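Local coordinates for protein amidase, hydantoinase/carbamoylase family (Paraburkholderia phymatum, PDB 6C0D) that probably hydrolyses N-carbamoyl-L-amino acids as a homodimeric, zinc-dependent amidase of the peptidase M20 family, at residues A[228-233]-A[275-280]. Residues are numbered along the deposited sequence; the frame is centred on the assembly and turned at random.
Sequences GQRNHA and DLDPGS
R230 and D277 form a salt bridge at the protein surface in one of two conformers of D277, R230 NH1 donating a hydrogen bond to D277 OD1 over 2.8 Å with an N-H...O angle of 165°. OD1 lies in the guanidinium plane, while NH1 comes to its syn side but tilted out of the carboxylate plane, the two flat groups being turned 48° apart. One direct N-H...O bond is made. With CG anti to the backbone N (chi1 179°), the carboxylate end of D277 comes nearer to R230 than the direction of its CB suggests.

In the same conformer two waters extend the ion pair. Water 1 accepts from R230 NE at 2.6 Å and donates to D277 OD1 at 2.8 Å, bridging the same carboxylate oxygen to a second guanidinium N-H. Water 2 donates to D277 OD2 at 2.7 Å and takes a weak bond from R230 NH1.

Both segments lie far from the zinc site, in the smaller domain through which dimeric M20 enzymes commonly associate: 275-280 carries the end of strand 268-277 into a turn, while strand 231-232 and strand 268-277 each pair with strand 283-296. At that turn G279 O accepts a hydrogen bond from R273 of the second subunit.

Nonpolar contact comes from P278, which follows a cis peptide bond. Its ring packs against one guanidinium face, with CB over the outer part of that face, 3.9 Å from its plane, while CD sits 3.8 Å from R230 NE. V283 touches both R230 and P278.

Within 228-233, Q229 NE2 donates to N231 OD1 at 3.0 Å, linking side chains two residues apart.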
loop_
_atom_site.group_PDB
_atom_site.type_symbol
_atom_site.label_atom_id
_atom_site.label_comp_id
_atom_site.label_asym_id
_atom_site.label_seq_id
_atom_site.Cartn_x
_atom_site.Cartn_y
_atom_site.Cartn_z
ATOM N N GLY A 228 -0.442 -9.144 -13.212
ATOM C CA GLY A 228 -1.247 -10.337 -13.260
ATOM C C GLY A 228 -2.618 -10.029 -13.832
ATOM O O GLY A 228 -2.720 -9.367 -14.869
ATOM N N GLN A 229 -3.677 -10.494 -13.168
ATOM C CA GLN A 229 -5.029 -10.322 -13.675
ATOM C C GLN A 229 -5.978 -10.074 -12.509
ATOM O O GLN A 229 -5.961 -10.822 -11.532
ATOM C CB GLN A 229 -5.450 -11.562 -14.456
ATOM C CG GLN A 229 -6.837 -11.545 -15.012
ATOM C CD GLN A 229 -7.114 -12.819 -15.767
ATOM O OE1 GLN A 229 -6.681 -12.976 -16.904
ATOM N NE2 GLN A 229 -7.801 -13.758 -15.121
ATOM N N ARG A 230 -6.776 -9.014 -12.608
ATOM C CA ARG A 230 -7.824 -8.759 -11.626
ATOM C C ARG A 230 -8.873 -9.858 -11.706
ATOM O O ARG A 230 -9.192 -10.339 -12.795
ATOM C CB ARG A 230 -8.488 -7.410 -11.908
ATOM C CG ARG A 230 -8.246 -6.333 -10.905
ATOM C CD ARG A 230 -8.985 -5.057 -11.298
ATOM N NE ARG A 230 -8.123 -3.887 -11.152
ATOM C CZ ARG A 230 -8.568 -2.639 -11.109
ATOM N NH1 ARG A 230 -7.717 -1.633 -10.958
ATOM N NH2 ARG A 230 -9.872 -2.403 -11.202
ATOM N N ASN A 231 -9.443 -10.230 -10.558
ATOM C CA ASN A 231 -10.507 -11.234 -10.535
ATOM C C ASN A 231 -11.346 -11.037 -9.279
ATOM O O ASN A 231 -10.903 -10.447 -8.292
ATOM C CB ASN A 231 -9.967 -12.673 -10.542
ATOM C CG ASN A 231 -9.711 -13.228 -11.932
ATOM O OD1 ASN A 231 -8.576 -13.594 -12.255
ATOM N ND2 ASN A 231 -10.773 -13.367 -12.738
ATOM N N HIS A 232 -12.570 -11.544 -9.335
ATOM C CA HIS A 232 -13.444 -11.534 -8.170
ATOM C C HIS A 232 -12.892 -12.510 -7.133
ATOM O O HIS A 232 -12.671 -13.685 -7.441
ATOM C CB HIS A 232 -14.853 -11.919 -8.620
ATOM C CG HIS A 232 -15.900 -11.787 -7.555
ATOM N ND1 HIS A 232 -15.855 -12.496 -6.374
ATOM C CD2 HIS A 232 -17.045 -11.061 -7.513
ATOM C CE1 HIS A 232 -16.910 -12.190 -5.636
ATOM N NE2 HIS A 232 -17.648 -11.318 -6.302
ATOM N N ALA A 233 -12.649 -12.024 -5.909
ATOM C CA ALA A 233 -11.973 -12.839 -4.903
ATOM C C ALA A 233 -12.836 -13.972 -4.356
ATOM O O ALA A 233 -12.303 -14.841 -3.652
ATOM C CB ALA A 233 -11.511 -11.967 -3.736
ATOM N N ASP A 275 2.355 -1.725 -2.823
ATOM C CA ASP A 275 1.039 -1.248 -3.233
ATOM C C ASP A 275 0.378 -2.323 -4.083
ATOM O O ASP A 275 0.970 -2.783 -5.066
ATOM C CB ASP A 275 1.124 0.063 -4.043
ATOM C CG ASP A 275 1.714 1.228 -3.239
ATOM O OD1 ASP A 275 1.132 1.593 -2.199
ATOM O OD2 ASP A 275 2.759 1.784 -3.655
ATOM N N LEU A 276 -0.831 -2.733 -3.699
ATOM C CA LEU A 276 -1.633 -3.661 -4.486
ATOM C C LEU A 276 -2.771 -2.896 -5.149
ATOM O O LEU A 276 -3.373 -2.001 -4.544
ATOM C CB LEU A 276 -2.224 -4.802 -3.635
ATOM C CG LEU A 276 -1.298 -5.552 -2.673
ATOM C CD1 LEU A 276 -1.989 -6.805 -2.089
ATOM C CD2 LEU A 276 0.051 -5.898 -3.283
ATOM N N ASP A 277 -3.058 -3.262 -6.397
ATOM C CA ASP A 277 -4.098 -2.613 -7.179
ATOM C C ASP A 277 -5.185 -3.632 -7.499
ATOM O O ASP A 277 -4.892 -4.679 -8.098
ATOM C CB ASP A 277 -3.515 -2.018 -8.460
ATOM C CG ASP A 277 -4.560 -1.348 -9.308
ATOM O OD1 ASP A 277 -5.022 -1.969 -10.289
ATOM O OD2 ASP A 277 -4.937 -0.210 -8.970
ATOM N N PRO A 278 -6.458 -3.389 -7.154
ATOM C CA PRO A 278 -6.903 -2.078 -6.663
ATOM C C PRO A 278 -6.829 -1.863 -5.163
ATOM O O PRO A 278 -7.025 -0.722 -4.720
ATOM C CB PRO A 278 -8.374 -2.042 -7.114
ATOM C CG PRO A 278 -8.814 -3.479 -7.034
ATOM C CD PRO A 278 -7.593 -4.291 -7.459
ATOM N N GLY A 279 -6.568 -2.904 -4.376
ATOM C CA GLY A 279 -6.436 -2.735 -2.938
ATOM C C GLY A 279 -7.760 -2.856 -2.205
ATOM O O GLY A 279 -7.992 -2.140 -1.229
ATOM N N SER A 280 -8.626 -3.753 -2.669
ATOM C CA SER A 280 -9.958 -4.011 -2.122
ATOM C C SER A 280 -10.047 -5.433 -1.581
ATOM O O SER A 280 -9.464 -6.355 -2.153
ATOM C CB SER A 280 -11.075 -3.876 -3.199
ATOM O OG SER A 280 -11.006 -2.642 -3.877
HETATM O O HOH W 1 -5.572 -4.539 -11.158
HETATM O O HOH W 2 -7.292 0.810 -9.746
#